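Long-range contacts in putative sugar ABC transport system, substrate-binding protein (Bordetella parapertussis, PDB 5IX8), which probably binds a sugar or related carbohydrate in the periplasm for uptake by an ABC transporter: residues 47-51 with 69-75; 35-41 with 258-263; 74-78 with 265-269; 20-25 with 51-57. One frame throughout, in Å; residues are numbered along the deposited sequence.

Contact 1: 47-51 with 69-75; sequences EVVQV and SFKTLGV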
loop_
_atom_site.group_PDB
_atom_site.type_symbol
_atom_site.label_atom_id
_atom_site.label_comp_id
_atom_site.label_asym_id
_atom_site.label_seq_id
_atom_site.Cartn_x
_atom_site.Cartn_y
_atom_site.Cartn_z
ATOM N N GLU A 47 -16.348 9.627 14.537
ATOM C CA GLU A 47 -15.827 10.957 14.239
ATOM C C GLU A 47 -14.364 10.856 13.832
ATOM O O GLU A 47 -13.550 10.276 14.563
ATOM C CB GLU A 47 -15.959 11.865 15.458
ATOM C CG GLU A 47 -15.491 13.266 15.220
ATOM C CD GLU A 47 -15.580 14.120 16.469
ATOM O OE1 GLU A 47 -16.186 13.665 17.459
ATOM O OE2 GLU A 47 -15.041 15.244 16.466
ATOM N N VAL A 48 -14.031 11.407 12.671
ATOM C CA VAL A 48 -12.646 11.536 12.239
ATOM C C VAL A 48 -12.227 12.957 12.568
ATOM O O VAL A 48 -12.700 13.920 11.951
ATOM C CB VAL A 48 -12.488 11.233 10.749
ATOM C CG1 VAL A 48 -10.998 11.369 10.308
ATOM C CG2 VAL A 48 -13.083 9.841 10.453
ATOM N N VAL A 49 -11.370 13.095 13.574
ATOM C CA VAL A 49 -11.036 14.433 14.057
ATOM C C VAL A 49 -10.033 15.121 13.142
ATOM O O VAL A 49 -10.083 16.346 12.946
ATOM C CB VAL A 49 -10.496 14.336 15.488
ATOM C CG1 VAL A 49 -10.016 15.694 15.971
ATOM C CG2 VAL A 49 -11.568 13.773 16.368
ATOM N N GLN A 50 -9.122 14.359 12.561
ATOM C CA GLN A 50 -8.083 14.960 11.751
ATOM C C GLN A 50 -7.509 13.888 10.851
ATOM O O GLN A 50 -7.364 12.737 11.278
ATOM C CB GLN A 50 -6.996 15.550 12.653
ATOM C CG GLN A 50 -5.993 16.347 11.920
ATOM C CD GLN A 50 -4.996 16.963 12.860
ATOM O OE1 GLN A 50 -3.938 16.399 13.103
ATOM N NE2 GLN A 50 -5.329 18.133 13.399
ATOM N N VAL A 51 -7.193 14.270 9.617
ATOM C CA VAL A 51 -6.330 13.492 8.736
ATOM C C VAL A 51 -5.092 14.329 8.474
ATOM O O VAL A 51 -5.197 15.478 8.024
ATOM C CB VAL A 51 -7.020 13.123 7.424
ATOM C CG1 VAL A 51 -6.070 12.313 6.572
ATOM C CG2 VAL A 51 -8.306 12.353 7.692
ATOM N N SER A 69 -0.244 15.200 18.971
ATOM C CA SER A 69 -1.383 16.114 18.998
ATOM C C SER A 69 -2.710 15.366 19.106
ATOM O O SER A 69 -3.696 15.921 19.624
ATOM C CB SER A 69 -1.383 17.003 17.761
ATOM O OG SER A 69 -1.753 16.251 16.630
ATOM N N PHE A 70 -2.766 14.119 18.630
ATOM C CA PHE A 70 -3.984 13.332 18.817
ATOM C C PHE A 70 -4.275 13.106 20.298
ATOM O O PHE A 70 -5.441 12.982 20.692
ATOM C CB PHE A 70 -3.872 11.981 18.106
ATOM C CG PHE A 70 -3.752 12.062 16.591
ATOM C CD1 PHE A 70 -3.995 13.241 15.888
ATOM C CD2 PHE A 70 -3.413 10.922 15.869
ATOM C CE1 PHE A 70 -3.885 13.277 14.499
ATOM C CE2 PHE A 70 -3.320 10.948 14.491
ATOM C CZ PHE A 70 -3.533 12.135 13.801
ATOM N N LYS A 71 -3.232 13.047 21.127
ATOM C CA LYS A 71 -3.412 12.898 22.566
ATOM C C LYS A 71 -4.223 14.048 23.134
ATOM O O LYS A 71 -5.143 13.849 23.934
ATOM C CB LYS A 71 -2.046 12.831 23.253
ATOM C CG LYS A 71 -1.817 11.623 24.118
ATOM C CD LYS A 71 -0.680 11.844 25.136
ATOM C CE LYS A 71 0.692 11.820 24.512
ATOM N NZ LYS A 71 1.787 11.852 25.558
ATOM N N THR A 72 -3.873 15.270 22.737
ATOM C CA THR A 72 -4.575 16.446 23.206
ATOM C C THR A 72 -5.978 16.534 22.638
ATOM O O THR A 72 -6.858 17.119 23.271
ATOM C CB THR A 72 -3.768 17.679 22.830
ATOM O OG1 THR A 72 -2.377 17.394 23.035
ATOM C CG2 THR A 72 -4.192 18.857 23.664
ATOM N N LEU A 73 -6.213 15.974 21.449
ATOM C CA LEU A 73 -7.540 16.045 20.856
ATOM C C LEU A 73 -8.473 14.978 21.394
ATOM O O LEU A 73 -9.644 14.956 21.019
ATOM C CB LEU A 73 -7.455 15.920 19.336
ATOM C CG LEU A 73 -6.719 17.066 18.656
ATOM C CD1 LEU A 73 -6.375 16.704 17.232
ATOM C CD2 LEU A 73 -7.531 18.360 18.712
ATOM N N GLY A 74 -7.987 14.092 22.252
ATOM C CA GLY A 74 -8.859 13.096 22.851
ATOM C C GLY A 74 -9.330 12.026 21.891
ATOM O O GLY A 74 -10.431 11.485 22.053
ATOM N N VAL A 75 -8.529 11.697 20.896
ATOM C CA VAL A 75 -8.914 10.582 20.045
ATOM C C VAL A 75 -8.887 9.279 20.846
ATOM O O VAL A 75 -8.217 9.152 21.872
ATOM C CB VAL A 75 -8.017 10.496 18.802
ATOM C CG1 VAL A 75 -7.926 11.842 18.094
ATOM C CG2 VAL A 75 -6.665 9.968 19.137
#
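Two consecutive side chains of strand 47-51, Val-49 and Gln-50, face helix 69-73, because the psi of -34° at Val-49 breaks the regular zigzag of the strand. Val-49, in its t rotamer, sends CG1 to within 4.0 Å of Leu-73 CD1, while its CB lies 4.4 Å from Val-75 CG1. Gln-50 is extended (t, t), and its amide reaches the helix: OE1 is 3.4 Å from Phe-70 CE1, at the ring edge, and NE2 is 4.2 Å from Leu-73 CD1. No hydrogen bond crosses the interface; Ser-69 OG is instead bonded to Gln-66 O. Phe-70 starts sideways, but its m rotamer carries the ring in towards the strand. Gly-74, with positive phi, closes the helix in a Schellman motif, after which Val-75 turns back into the apolar layer. Helix 60-73 thus covers one face of the edge strand 47-53, which is flanked in the sheet by strand 17-22, while Val-48 points to the other face, against Ile-37 and Ala-41 of helix 28-43.

Contact 2: 35-41 with 258-263; sequences YGIVDEA and GRLIVQ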
loop_
_atom_site.group_PDB
_atom_site.type_symbol
_atom_site.label_atom_id
_atom_site.label_comp_id
_atom_site.label_asym_id
_atom_site.label_seq_id
_atom_site.Cartn_x
_atom_site.Cartn_y
_atom_site.Cartn_z
ATOM N N TYR A 35 -10.109 8.070 2.377
ATOM C CA TYR A 35 -11.499 8.110 1.920
ATOM C C TYR A 35 -12.332 6.995 2.571
ATOM O O TYR A 35 -13.465 7.226 3.018
ATOM C CB TYR A 35 -11.572 7.994 0.391
ATOM C CG TYR A 35 -12.996 7.792 -0.035
ATOM C CD1 TYR A 35 -13.907 8.849 0.028
ATOM C CD2 TYR A 35 -13.455 6.534 -0.448
ATOM C CE1 TYR A 35 -15.242 8.641 -0.298
ATOM C CE2 TYR A 35 -14.788 6.324 -0.780
ATOM C CZ TYR A 35 -15.674 7.404 -0.714
ATOM O OH TYR A 35 -17.003 7.263 -1.061
ATOM N N GLY A 36 -11.802 5.763 2.596
ATOM C CA GLY A 36 -12.563 4.658 3.178
ATOM C C GLY A 36 -12.862 4.901 4.637
ATOM O O GLY A 36 -13.973 4.633 5.110
ATOM N N ILE A 37 -11.891 5.465 5.369
ATOM C CA ILE A 37 -12.145 5.783 6.774
ATOM C C ILE A 37 -13.230 6.848 6.904
ATOM O O ILE A 37 -14.179 6.709 7.692
ATOM C CB ILE A 37 -10.845 6.235 7.462
ATOM C CG1 ILE A 37 -9.870 5.043 7.551
ATOM C CG2 ILE A 37 -11.155 6.777 8.863
ATOM C CD1 ILE A 37 -8.494 5.465 8.107
ATOM N N VAL A 38 -13.076 7.952 6.175
ATOM C CA VAL A 38 -14.017 9.078 6.297
ATOM C C VAL A 38 -15.423 8.667 5.866
ATOM O O VAL A 38 -16.427 8.949 6.548
ATOM C CB VAL A 38 -13.495 10.265 5.474
ATOM C CG1 VAL A 38 -14.591 11.335 5.350
ATOM C CG2 VAL A 38 -12.251 10.813 6.134
ATOM N N ASP A 39 -15.528 7.987 4.728
ATOM C CA ASP A 39 -16.854 7.623 4.260
ATOM C C ASP A 39 -17.491 6.540 5.129
ATOM O O ASP A 39 -18.707 6.552 5.349
ATOM C CB ASP A 39 -16.802 7.173 2.805
ATOM C CG ASP A 39 -18.177 6.942 2.272
ATOM O OD1 ASP A 39 -18.902 7.960 2.129
ATOM O OD2 ASP A 39 -18.546 5.766 2.044
ATOM N N GLU A 40 -16.708 5.585 5.618
ATOM C CA GLU A 40 -17.313 4.604 6.506
ATOM C C GLU A 40 -17.694 5.241 7.833
ATOM O O GLU A 40 -18.709 4.869 8.432
ATOM C CB GLU A 40 -16.350 3.422 6.709
ATOM C CG GLU A 40 -17.065 2.233 7.331
ATOM C CD GLU A 40 -18.070 1.573 6.397
ATOM O OE1 GLU A 40 -18.062 1.809 5.159
ATOM O OE2 GLU A 40 -18.862 0.754 6.915
ATOM N N ALA A 41 -16.908 6.208 8.313
ATOM C CA ALA A 41 -17.235 6.821 9.603
ATOM C C ALA A 41 -18.585 7.517 9.560
ATOM O O ALA A 41 -19.349 7.457 10.541
ATOM C CB ALA A 41 -16.150 7.808 10.031
ATOM N N GLY A 258 -9.681 1.139 4.507
ATOM C CA GLY A 258 -10.172 2.204 5.375
ATOM C C GLY A 258 -11.516 1.872 5.998
ATOM O O GLY A 258 -11.736 2.116 7.181
ATOM N N ARG A 259 -12.441 1.327 5.200
ATOM C CA ARG A 259 -13.740 0.933 5.748
ATOM C C ARG A 259 -13.571 -0.120 6.818
ATOM O O ARG A 259 -14.250 -0.087 7.860
ATOM C CB ARG A 259 -14.650 0.404 4.647
ATOM C CG ARG A 259 -14.915 1.384 3.524
ATOM C CD ARG A 259 -16.093 0.858 2.676
ATOM N NE ARG A 259 -16.342 1.730 1.543
ATOM C CZ ARG A 259 -16.937 2.917 1.637
ATOM N NH1 ARG A 259 -17.406 3.362 2.820
ATOM N NH2 ARG A 259 -17.072 3.653 0.538
ATOM N N LEU A 260 -12.714 -1.104 6.552
ATOM C CA LEU A 260 -12.489 -2.147 7.535
ATOM C C LEU A 260 -11.880 -1.595 8.813
ATOM O O LEU A 260 -12.233 -2.038 9.895
ATOM C CB LEU A 260 -11.599 -3.237 6.949
ATOM C CG LEU A 260 -12.233 -4.039 5.829
ATOM C CD1 LEU A 260 -11.181 -4.894 5.113
ATOM C CD2 LEU A 260 -13.391 -4.917 6.344
ATOM N N ILE A 261 -10.974 -0.629 8.716
ATOM C CA ILE A 261 -10.421 -0.038 9.939
ATOM C C ILE A 261 -11.530 0.502 10.839
ATOM O O ILE A 261 -11.523 0.302 12.062
ATOM C CB ILE A 261 -9.388 1.044 9.560
ATOM C CG1 ILE A 261 -8.087 0.328 9.097
ATOM C CG2 ILE A 261 -9.139 1.984 10.727
ATOM C CD1 ILE A 261 -7.146 1.228 8.302
ATOM N N VAL A 262 -12.503 1.190 10.254
ATOM C CA VAL A 262 -13.615 1.719 11.047
ATOM C C VAL A 262 -14.431 0.585 11.665
ATOM O O VAL A 262 -14.790 0.621 12.859
ATOM C CB VAL A 262 -14.491 2.639 10.178
ATOM C CG1 VAL A 262 -15.775 3.038 10.913
ATOM C CG2 VAL A 262 -13.685 3.871 9.783
ATOM N N GLN A 263 -14.765 -0.433 10.857
ATOM C CA GLN A 263 -15.612 -1.507 11.380
ATOM C C GLN A 263 -14.897 -2.317 12.461
ATOM O O GLN A 263 -15.535 -2.781 13.425
ATOM C CB GLN A 263 -16.078 -2.417 10.238
ATOM C CG GLN A 263 -17.088 -1.695 9.325
ATOM C CD GLN A 263 -18.391 -1.418 10.062
ATOM O OE1 GLN A 263 -18.739 -2.137 10.989
ATOM N NE2 GLN A 263 -19.103 -0.362 9.673
#
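Arg-259 and Glu-40 bury more surface here than any other residue of the two helices, 111 and 98 Å². The side chain of Arg-259 fits as a knob among Tyr-35, Gly-36, Asp-39 and Glu-40, with both acids near the plane of its guanidinium: NH1 bonds to Asp-39 OD2 at 2.8 Å and to Glu-40 OE1 at 2.9 Å, and NH2 reaches the same Asp-39 OD2 at 3.0 Å. Glu-40 is further held by a salt bridge to Arg-2, and its OE2 accepts a 3.0 Å hydrogen bond from Gln-263 NE2; Gln-263 OE1 accepts from Ile-10 N. On the sheet side, Ile-37, the third most buried, packs its CG2 4.0 Å from Val-262 CG2. The axes come within 7.0 Å at a crossing angle of -49°, which Gly-36 and Gly-258 permit: their CA atoms are 4.1 Å apart, and a CB on Gly-258 would clash with Gly-36 and Ile-37. Helices paired over one face of a parallel sheet characterise the Rossmann-like lobes of type I periplasmic binding proteins.

Contact 3: 74-78 with 265-269; sequences GVDYA and AIREH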
loop_
_atom_site.group_PDB
_atom_site.type_symbol
_atom_site.label_atom_id
_atom_site.label_comp_id
_atom_site.label_asym_id
_atom_site.label_seq_id
_atom_site.Cartn_x
_atom_site.Cartn_y
_atom_site.Cartn_z
ATOM N N GLY A 74 -7.987 14.092 22.252
ATOM C CA GLY A 74 -8.859 13.096 22.851
ATOM C C GLY A 74 -9.330 12.026 21.891
ATOM O O GLY A 74 -10.431 11.485 22.053
ATOM N N VAL A 75 -8.529 11.697 20.896
ATOM C CA VAL A 75 -8.914 10.582 20.045
ATOM C C VAL A 75 -8.887 9.279 20.846
ATOM O O VAL A 75 -8.217 9.152 21.872
ATOM C CB VAL A 75 -8.017 10.496 18.802
ATOM C CG1 VAL A 75 -7.926 11.842 18.094
ATOM C CG2 VAL A 75 -6.665 9.968 19.137
ATOM N N ASP A 76 -9.659 8.309 20.379
ATOM C CA ASP A 76 -9.660 6.971 20.964
ATOM C C ASP A 76 -8.701 6.027 20.263
ATOM O O ASP A 76 -8.093 5.164 20.918
ATOM C CB ASP A 76 -11.082 6.399 20.928
ATOM C CG ASP A 76 -12.059 7.278 21.713
ATOM O OD1 ASP A 76 -11.943 7.291 22.947
ATOM O OD2 ASP A 76 -12.916 7.963 21.127
ATOM N N TYR A 77 -8.514 6.218 18.961
ATOM C CA TYR A 77 -7.573 5.452 18.159
ATOM C C TYR A 77 -6.808 6.399 17.266
ATOM O O TYR A 77 -7.384 7.321 16.680
ATOM C CB TYR A 77 -8.245 4.405 17.265
ATOM C CG TYR A 77 -9.002 3.394 18.065
ATOM C CD1 TYR A 77 -10.300 3.642 18.462
ATOM C CD2 TYR A 77 -8.419 2.183 18.436
ATOM C CE1 TYR A 77 -10.988 2.731 19.231
ATOM C CE2 TYR A 77 -9.119 1.257 19.196
ATOM C CZ TYR A 77 -10.400 1.541 19.589
ATOM O OH TYR A 77 -11.097 0.650 20.371
ATOM N N ALA A 78 -5.518 6.141 17.141
ATOM C CA ALA A 78 -4.698 6.734 16.096
ATOM C C ALA A 78 -4.571 5.718 14.984
ATOM O O ALA A 78 -4.375 4.540 15.260
ATOM C CB ALA A 78 -3.310 7.070 16.653
ATOM N N ALA A 265 -12.456 -1.044 14.429
ATOM C CA ALA A 265 -12.303 -0.163 15.593
ATOM C C ALA A 265 -13.579 -0.127 16.441
ATOM O O ALA A 265 -13.501 -0.115 17.685
ATOM C CB ALA A 265 -11.916 1.257 15.157
ATOM N N ILE A 266 -14.761 -0.088 15.801
ATOM C CA ILE A 266 -16.000 -0.049 16.590
ATOM C C ILE A 266 -16.105 -1.289 17.451
ATOM O O ILE A 266 -16.465 -1.220 18.641
ATOM C CB ILE A 266 -17.235 0.072 15.682
ATOM C CG1 ILE A 266 -17.250 1.405 14.943
ATOM C CG2 ILE A 266 -18.520 -0.062 16.500
ATOM C CD1 ILE A 266 -18.232 1.432 13.765
ATOM N N ARG A 267 -15.791 -2.444 16.864
ATOM C CA ARG A 267 -15.866 -3.697 17.603
ATOM C C ARG A 267 -14.862 -3.717 18.734
ATOM O O ARG A 267 -15.192 -4.112 19.861
ATOM C CB ARG A 267 -15.655 -4.863 16.632
ATOM C CG ARG A 267 -16.904 -5.044 15.765
ATOM C CD ARG A 267 -16.588 -5.973 14.610
ATOM N NE ARG A 267 -17.828 -6.365 13.938
ATOM C CZ ARG A 267 -18.425 -5.642 13.005
ATOM N NH1 ARG A 267 -17.879 -4.498 12.560
ATOM N NH2 ARG A 267 -19.548 -6.098 12.501
ATOM N N GLU A 268 -13.619 -3.316 18.459
ATOM C CA GLU A 268 -12.609 -3.301 19.522
ATOM C C GLU A 268 -13.054 -2.394 20.660
ATOM O O GLU A 268 -12.999 -2.771 21.838
ATOM C CB GLU A 268 -11.270 -2.834 18.956
ATOM C CG GLU A 268 -10.036 -3.406 19.670
ATOM C CD GLU A 268 -9.682 -2.685 20.964
ATOM O OE1 GLU A 268 -10.046 -1.493 21.130
ATOM O OE2 GLU A 268 -9.014 -3.320 21.825
ATOM N N HIS A 269 -13.581 -1.226 20.307
ATOM C CA HIS A 269 -13.957 -0.217 21.289
ATOM C C HIS A 269 -15.095 -0.685 22.179
ATOM O O HIS A 269 -15.121 -0.370 23.381
ATOM C CB HIS A 269 -14.347 1.059 20.554
ATOM C CG HIS A 269 -14.414 2.266 21.428
ATOM N ND1 HIS A 269 -15.498 3.109 21.437
ATOM C CD2 HIS A 269 -13.518 2.791 22.301
ATOM C CE1 HIS A 269 -15.271 4.112 22.272
ATOM N NE2 HIS A 269 -14.088 3.928 22.831
HETATM O O HOH W 1 -11.459 4.752 24.037
#
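Past the Schellman turn at Gly-74, whose phi is positive, the chain is extended at Val-75, kinks at Asp-76 (psi -32°) and enters the strand at Tyr-77. It meets a regular helical turn, in which His-269 N is bonded to Ala-265 O at 2.8 Å. The backbones stay well apart, with CA-CA distances of 7.8 Å from Tyr-77 to Ala-265 and 8.4 Å from Asp-76 to His-269, so side chains must bridge the gap. Tyr-77 does most of this: its m rotamer lays one ring face over Ala-265 CB, 4.4 Å from CD1, and its hydroxyl OH donates a short 2.5 Å hydrogen bond to Glu-268 OE1. The same OH lies 3.1 Å from His-269 N, but the angle is poor for a bond. Asp-76 and His-269 meet through water: one molecule donates to Asp-76 OD1 at 2.8 Å and is bonded to His-269 NE2 at 3.0 Å. Glu-268 also pairs with Lys-101, and Asp-76 OD2 accepts from Lys-17 N. Helix 254-270 is thereby tied to the start of strand 77-80, between strands 17-22 and 101-105, whereas Ala-78 packs on Leu-67 and Phe-70 of helix 60-73.

Contact 4: 20-25 with 51-57; sequences VTVVHL and VAVAGAY. With EDO (1,2-ethanediol), chain E.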
loop_
_atom_site.group_PDB
_atom_site.type_symbol
_atom_site.label_atom_id
_atom_site.label_comp_id
_atom_site.label_asym_id
_atom_site.label_seq_id
_atom_site.Cartn_x
_atom_site.Cartn_y
_atom_site.Cartn_z
ATOM N N VAL A 20 -5.989 10.256 12.092
ATOM C CA VAL A 20 -5.350 9.503 11.008
ATOM C C VAL A 20 -4.113 10.256 10.547
ATOM O O VAL A 20 -4.199 11.444 10.218
ATOM C CB VAL A 20 -6.304 9.321 9.809
ATOM C CG1 VAL A 20 -5.609 8.539 8.659
ATOM C CG2 VAL A 20 -7.622 8.678 10.236
ATOM N N THR A 21 -2.969 9.568 10.484
ATOM C CA THR A 21 -1.818 10.128 9.778
ATOM C C THR A 21 -1.251 9.113 8.788
ATOM O O THR A 21 -0.975 7.965 9.144
ATOM C CB THR A 21 -0.733 10.619 10.752
ATOM O OG1 THR A 21 0.391 11.056 9.998
ATOM C CG2 THR A 21 -0.303 9.541 11.750
ATOM N N VAL A 22 -1.063 9.545 7.542
ATOM C CA VAL A 22 -0.506 8.695 6.501
ATOM C C VAL A 22 0.684 9.414 5.895
ATOM O O VAL A 22 0.960 10.565 6.225
ATOM C CB VAL A 22 -1.542 8.348 5.418
ATOM C CG1 VAL A 22 -2.655 7.441 5.990
ATOM C CG2 VAL A 22 -2.106 9.641 4.756
ATOM N N VAL A 23 1.395 8.728 4.986
ATOM C CA VAL A 23 2.641 9.291 4.469
ATOM C C VAL A 23 2.359 10.503 3.591
ATOM O O VAL A 23 2.973 11.572 3.751
ATOM C CB VAL A 23 3.455 8.232 3.692
ATOM C CG1 VAL A 23 4.772 8.872 3.186
ATOM C CG2 VAL A 23 3.741 7.018 4.579
ATOM N N HIS A 24 1.451 10.344 2.633
ATOM C CA HIS A 24 1.169 11.367 1.644
ATOM C C HIS A 24 -0.175 11.041 1.003
ATOM O O HIS A 24 -0.653 9.905 1.049
ATOM C CB HIS A 24 2.297 11.455 0.589
ATOM C CG HIS A 24 2.369 10.257 -0.309
ATOM N ND1 HIS A 24 1.483 10.054 -1.350
ATOM C CD2 HIS A 24 3.212 9.199 -0.323
ATOM C CE1 HIS A 24 1.774 8.917 -1.959
ATOM N NE2 HIS A 24 2.808 8.369 -1.347
ATOM N N LEU A 25 -0.783 12.048 0.406
ATOM C CA LEU A 25 -2.043 11.848 -0.303
ATOM C C LEU A 25 -1.902 12.074 -1.807
ATOM O O LEU A 25 -2.833 12.568 -2.443
ATOM C CB LEU A 25 -3.140 12.755 0.259
ATOM C CG LEU A 25 -3.489 12.487 1.727
ATOM C CD1 LEU A 25 -4.412 13.587 2.246
ATOM C CD2 LEU A 25 -4.075 11.098 1.950
ATOM N N VAL A 51 -7.193 14.270 9.617
ATOM C CA VAL A 51 -6.330 13.492 8.736
ATOM C C VAL A 51 -5.092 14.329 8.474
ATOM O O VAL A 51 -5.197 15.478 8.024
ATOM C CB VAL A 51 -7.020 13.123 7.424
ATOM C CG1 VAL A 51 -6.070 12.313 6.572
ATOM C CG2 VAL A 51 -8.306 12.353 7.692
ATOM N N ALA A 52 -3.929 13.783 8.804
ATOM C CA ALA A 52 -2.672 14.490 8.655
ATOM C C ALA A 52 -1.747 13.681 7.761
ATOM O O ALA A 52 -1.948 12.475 7.574
ATOM C CB ALA A 52 -2.029 14.721 10.014
ATOM N N VAL A 53 -0.733 14.353 7.199
ATOM C CA VAL A 53 0.251 13.673 6.354
ATOM C C VAL A 53 1.656 13.957 6.848
ATOM O O VAL A 53 1.975 15.074 7.269
ATOM C CB VAL A 53 0.149 14.033 4.851
ATOM C CG1 VAL A 53 -1.226 13.645 4.296
ATOM C CG2 VAL A 53 0.483 15.510 4.573
ATOM N N ALA A 54 2.496 12.926 6.794
ATOM C CA ALA A 54 3.925 13.120 7.038
ATOM C C ALA A 54 4.520 14.070 6.019
ATOM O O ALA A 54 5.377 14.895 6.355
ATOM C CB ALA A 54 4.671 11.779 6.971
ATOM N N GLY A 55 4.127 13.910 4.756
ATOM C CA GLY A 55 4.559 14.743 3.650
ATOM C C GLY A 55 5.498 14.031 2.712
ATOM O O GLY A 55 5.527 14.350 1.513
ATOM N N ALA A 56 6.279 13.084 3.224
ATOM C CA ALA A 56 7.231 12.358 2.385
ATOM C C ALA A 56 7.681 11.143 3.168
ATOM O O ALA A 56 7.626 11.146 4.397
ATOM C CB ALA A 56 8.450 13.219 2.016
ATOM N N TYR A 57 8.145 10.112 2.460
ATOM C CA TYR A 57 8.834 9.051 3.198
ATOM C C TYR A 57 10.037 9.647 3.926
ATOM O O TYR A 57 10.705 10.559 3.419
ATOM C CB TYR A 57 9.278 7.927 2.266
ATOM C CG TYR A 57 8.091 7.176 1.740
ATOM C CD1 TYR A 57 7.419 6.253 2.544
ATOM C CD2 TYR A 57 7.626 7.396 0.448
ATOM C CE1 TYR A 57 6.324 5.566 2.057
ATOM C CE2 TYR A 57 6.520 6.718 -0.042
ATOM C CZ TYR A 57 5.866 5.820 0.768
ATOM O OH TYR A 57 4.787 5.133 0.280
HETATM C C1 EDO E . 6.860 10.924 -0.964
HETATM O O1 EDO E . 8.180 10.672 -0.448
HETATM C C2 EDO E . 6.799 10.550 -2.443
HETATM O O2 EDO E . 6.866 9.129 -2.559
HETATM O O HOH W 2 3.967 5.775 -2.135
#
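Val-20 opens the parallel pairing: its O accepts a 2.7 Å hydrogen bond from Ala-52 N, and its CB lies 4.2 Å from Val-51 CG2. Thr-21 points to the other face, beside Ala-52, with OG1 bonded to Gln-66 of helix 60-73. Val-22 bonds through both its N and its O: N donates to Ala-52 O at 3.1 Å and O accepts from Ala-54 N at 2.9 Å. These are the neighbouring strands of a beta-alpha-beta unit, joined by helix 28-43. Beyond the strands, Val-23 O still accepts from Gly-55 N at 2.8 Å, and Val-23 CG1 makes a CH-pi contact, 3.8 Å from the centroid of the Tyr-57 ring. His-24 NE2 and Tyr-57 OH share a water, at 2.9 and 2.6 Å; His-24 ND1 is hydrogen-bonded to Leu-26 N, and Tyr-57 OH also to Tyr-30. A 1,2-ethanediol, probably from the crystallisation liquor, accepts from Tyr-57 N at 3.0 Å (O1) and bonds to Glu-181 O as well. Leu-25 folds back, placing CG 3.6 Å from Val-53 CG1.

All four contacts belong to the lobe built on the parallel sheet 47-53, 17-22, 77-80, 101-105, 116-119 and 288-290. Contact 4 joins its first two strands. Contact 1, centred about 15 Å away, shares Val-51 with it and adds helix 60-73 on one face. Contact 3, centred about 11 Å from the centre of contact 1, takes over at Gly-74 and Val-75. On the other face, contacts 2 and 3, with centres about 12 Å apart, use successive parts of helix 254-270, which follows strand 246-250 of the second sheet and so returns the late chain to the first lobe. Along the chain, contact 4 closes before contact 3 opens, contact 1 is nested within contact 2, and contacts 1 and 4 cross, as do 2 and 3.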